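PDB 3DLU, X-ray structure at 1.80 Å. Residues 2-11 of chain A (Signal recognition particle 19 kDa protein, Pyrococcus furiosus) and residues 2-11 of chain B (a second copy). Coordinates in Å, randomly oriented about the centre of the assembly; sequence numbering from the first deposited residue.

Chain A (2-11) GRFVVWPSEL
Chain B, residues 2-11: GRFVVWPSEL

Two copies of one segment meet about a near-twofold axis, each built as strand 3-6, then Trp A7 or Trp B7, then a 3-10 turn over 8-10. The strands run in roughly opposite directions and the register is reciprocal: Val A5 CA to Trp B7 CA and Trp A7 CA to Val B5 CA are both 6.7 Å. No direct hydrogen bond crosses; packing, mostly of side chains, and one water bridge join the stretches, which together bury 420 Å².

Alternation along the extended strand sets the pattern: Val A5 and Val B5 point toward the partner, while Phe A4 and Phe B4 (p) and Val A6 and Val B6 (t) point away. With both inward valines at p, Val A5 CG1 meets Val B5 CG1 at 3.7 Å. Each methyl also touches the opposing tryptophan, Val A5 CG1 to Trp B7 CB at 3.9 Å and Trp A7 CB to Val B5 CG1 at 3.8 Å.

Trp A7 and Trp B7 are t, chi2 near 50°, which carries each indole along the partner strand: Trp B7 CH2 reaches Arg A3 CG at 3.8 Å, against the aliphatic part of a t, t, m arginine.

Glu A10 and Glu B10 (m, t, chi3 near -20°) fold back over their own turns, Trp A7 N donating to Glu A10 OE1 at 3.0 Å. Across the contact, one water donates to Glu B10 OE2 (2.7 Å) and accepts from Val A5 N (3.1 Å); Val B5 N has no modelled partner.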

# COMPACT_ATOMS: atom_id res chain seq x y z
N GLY A 2 -20.63 6.97 11.22
CA GLY A 2 -19.24 7.29 11.50
C GLY A 2 -18.28 6.63 10.52
O GLY A 2 -18.65 5.71 9.80
N ARG A 3 -17.05 7.11 10.52
CA ARG A 3 -16.01 6.59 9.65
C ARG A 3 -15.06 5.70 10.48
O ARG A 3 -14.70 6.06 11.59
CB ARG A 3 -15.25 7.75 9.03
CG ARG A 3 -14.23 7.38 7.99
CD ARG A 3 -13.60 8.65 7.43
NE ARG A 3 -14.54 9.43 6.63
CZ ARG A 3 -14.17 10.36 5.75
NH1 ARG A 3 -12.88 10.62 5.56
NH2 ARG A 3 -15.08 11.02 5.04
N PHE A 4 -14.69 4.55 9.94
CA PHE A 4 -13.77 3.65 10.65
C PHE A 4 -13.08 2.72 9.67
O PHE A 4 -13.47 2.61 8.51
CB PHE A 4 -14.50 2.84 11.73
CG PHE A 4 -15.70 2.09 11.22
CD1 PHE A 4 -16.98 2.64 11.32
CD2 PHE A 4 -15.56 0.86 10.60
CE1 PHE A 4 -18.08 1.96 10.82
CE2 PHE A 4 -16.66 0.17 10.10
CZ PHE A 4 -17.92 0.72 10.21
N VAL A 5 -12.04 2.05 10.16
CA VAL A 5 -11.30 1.10 9.35
C VAL A 5 -11.89 -0.31 9.50
O VAL A 5 -12.34 -0.68 10.58
CB VAL A 5 -9.80 1.10 9.73
CG1 VAL A 5 -9.61 0.65 11.18
CG2 VAL A 5 -9.00 0.23 8.78
N VAL A 6 -11.89 -1.05 8.41
CA VAL A 6 -12.15 -2.49 8.45
C VAL A 6 -10.89 -3.22 8.01
O VAL A 6 -10.34 -2.98 6.92
CB VAL A 6 -13.34 -2.89 7.56
CG1 VAL A 6 -13.53 -4.42 7.58
CG2 VAL A 6 -14.62 -2.19 8.04
N TRP A 7 -10.39 -4.08 8.88
CA TRP A 7 -9.23 -4.89 8.59
C TRP A 7 -9.78 -6.32 8.39
O TRP A 7 -10.48 -6.84 9.27
CB TRP A 7 -8.24 -4.76 9.76
CG TRP A 7 -7.05 -5.67 9.69
CD1 TRP A 7 -6.22 -5.84 8.62
CD2 TRP A 7 -6.54 -6.49 10.75
NE1 TRP A 7 -5.22 -6.75 8.94
CE2 TRP A 7 -5.40 -7.16 10.24
CE3 TRP A 7 -6.93 -6.73 12.07
CZ2 TRP A 7 -4.65 -8.06 11.02
CZ3 TRP A 7 -6.18 -7.63 12.83
CH2 TRP A 7 -5.06 -8.28 12.30
N PRO A 8 -9.55 -6.93 7.21
CA PRO A 8 -10.25 -8.18 6.88
C PRO A 8 -10.12 -9.26 7.97
O PRO A 8 -11.05 -10.03 8.18
CB PRO A 8 -9.55 -8.63 5.59
CG PRO A 8 -9.17 -7.33 4.93
CD PRO A 8 -8.70 -6.47 6.09
N SER A 9 -8.99 -9.32 8.66
CA SER A 9 -8.84 -10.33 9.72
C SER A 9 -9.87 -10.21 10.84
O SER A 9 -10.17 -11.19 11.52
CB SER A 9 -7.42 -10.30 10.31
OG SER A 9 -6.48 -10.66 9.31
N GLU A 10 -10.43 -9.02 11.01
CA GLU A 10 -11.45 -8.79 12.03
C GLU A 10 -12.68 -9.69 11.84
O GLU A 10 -13.36 -10.01 12.81
CB GLU A 10 -11.89 -7.31 12.04
CG GLU A 10 -10.78 -6.36 12.55
CD GLU A 10 -11.07 -4.90 12.25
OE1 GLU A 10 -11.93 -4.62 11.39
OE2 GLU A 10 -10.43 -4.02 12.86
N LEU A 11 -12.94 -10.11 10.61
CA LEU A 11 -14.11 -10.93 10.35
C LEU A 11 -13.75 -12.27 9.68
O LEU A 11 -14.54 -12.81 8.90
CB LEU A 11 -15.13 -10.16 9.50
CG LEU A 11 -14.69 -9.64 8.14
CD1 LEU A 11 -15.83 -9.81 7.10
CD2 LEU A 11 -14.26 -8.18 8.22
N GLY B 2 -3.64 -9.05 22.32
CA GLY B 2 -4.34 -9.30 21.07
C GLY B 2 -3.73 -8.55 19.91
O GLY B 2 -2.91 -7.65 20.08
N ARG B 3 -4.12 -8.95 18.70
CA ARG B 3 -3.64 -8.33 17.48
C ARG B 3 -4.77 -7.45 16.94
O ARG B 3 -5.91 -7.85 16.93
CB ARG B 3 -3.26 -9.43 16.49
CG ARG B 3 -2.58 -8.94 15.24
CD ARG B 3 -2.18 -10.11 14.35
NE ARG B 3 -1.03 -10.83 14.87
CZ ARG B 3 -0.28 -11.65 14.14
NH1 ARG B 3 -0.56 -11.84 12.86
NH2 ARG B 3 0.76 -12.27 14.68
N PHE B 4 -4.46 -6.22 16.53
CA PHE B 4 -5.49 -5.33 16.00
C PHE B 4 -4.86 -4.27 15.11
O PHE B 4 -3.64 -4.10 15.10
CB PHE B 4 -6.31 -4.66 17.12
CG PHE B 4 -5.46 -3.96 18.15
CD1 PHE B 4 -5.14 -4.58 19.35
CD2 PHE B 4 -5.01 -2.67 17.93
CE1 PHE B 4 -4.35 -3.94 20.30
CE2 PHE B 4 -4.21 -2.01 18.88
CZ PHE B 4 -3.89 -2.65 20.07
N VAL B 5 -5.70 -3.58 14.33
CA VAL B 5 -5.22 -2.54 13.43
C VAL B 5 -5.26 -1.20 14.16
O VAL B 5 -6.14 -0.96 14.98
CB VAL B 5 -6.06 -2.49 12.10
CG1 VAL B 5 -7.51 -2.10 12.37
CG2 VAL B 5 -5.43 -1.55 11.08
N VAL B 6 -4.27 -0.36 13.89
CA VAL B 6 -4.31 1.05 14.25
C VAL B 6 -4.36 1.87 12.96
O VAL B 6 -3.50 1.75 12.09
CB VAL B 6 -3.09 1.48 15.09
CG1 VAL B 6 -3.09 3.00 15.31
CG2 VAL B 6 -3.07 0.72 16.43
N TRP B 7 -5.40 2.69 12.85
CA TRP B 7 -5.56 3.61 11.72
C TRP B 7 -5.24 5.00 12.29
O TRP B 7 -5.82 5.39 13.29
CB TRP B 7 -7.00 3.49 11.20
CG TRP B 7 -7.40 4.45 10.10
CD1 TRP B 7 -6.68 4.76 8.97
CD2 TRP B 7 -8.61 5.21 10.02
NE1 TRP B 7 -7.38 5.67 8.20
CE2 TRP B 7 -8.56 5.97 8.82
CE3 TRP B 7 -9.74 5.31 10.84
CZ2 TRP B 7 -9.60 6.82 8.43
CZ3 TRP B 7 -10.77 6.17 10.46
CH2 TRP B 7 -10.69 6.91 9.26
N PRO B 8 -4.30 5.74 11.68
CA PRO B 8 -3.79 6.94 12.36
C PRO B 8 -4.88 7.95 12.71
O PRO B 8 -4.76 8.65 13.73
CB PRO B 8 -2.81 7.53 11.35
CG PRO B 8 -2.32 6.35 10.59
CD PRO B 8 -3.55 5.45 10.45
N SER B 9 -5.92 8.03 11.89
CA SER B 9 -7.03 8.94 12.15
C SER B 9 -7.73 8.67 13.49
O SER B 9 -8.31 9.58 14.09
CB SER B 9 -8.03 8.89 11.00
OG SER B 9 -7.43 9.33 9.80
N GLU B 10 -7.64 7.43 13.97
CA GLU B 10 -8.24 7.07 15.26
C GLU B 10 -7.71 7.90 16.43
O GLU B 10 -8.39 8.04 17.45
CB GLU B 10 -8.05 5.58 15.56
CG GLU B 10 -8.83 4.67 14.61
CD GLU B 10 -8.34 3.23 14.64
OE1 GLU B 10 -7.20 2.98 15.10
OE2 GLU B 10 -9.10 2.33 14.21
N LEU B 11 -6.50 8.43 16.31
CA LEU B 11 -5.92 9.25 17.38
C LEU B 11 -5.54 10.66 16.96
O LEU B 11 -4.67 11.30 17.58
CB LEU B 11 -4.71 8.56 18.02
CG LEU B 11 -3.55 8.14 17.12
CD1 LEU B 11 -2.23 8.31 17.84
CD2 LEU B 11 -3.74 6.68 16.71
O HOH W 1 -11.48 2.81 13.08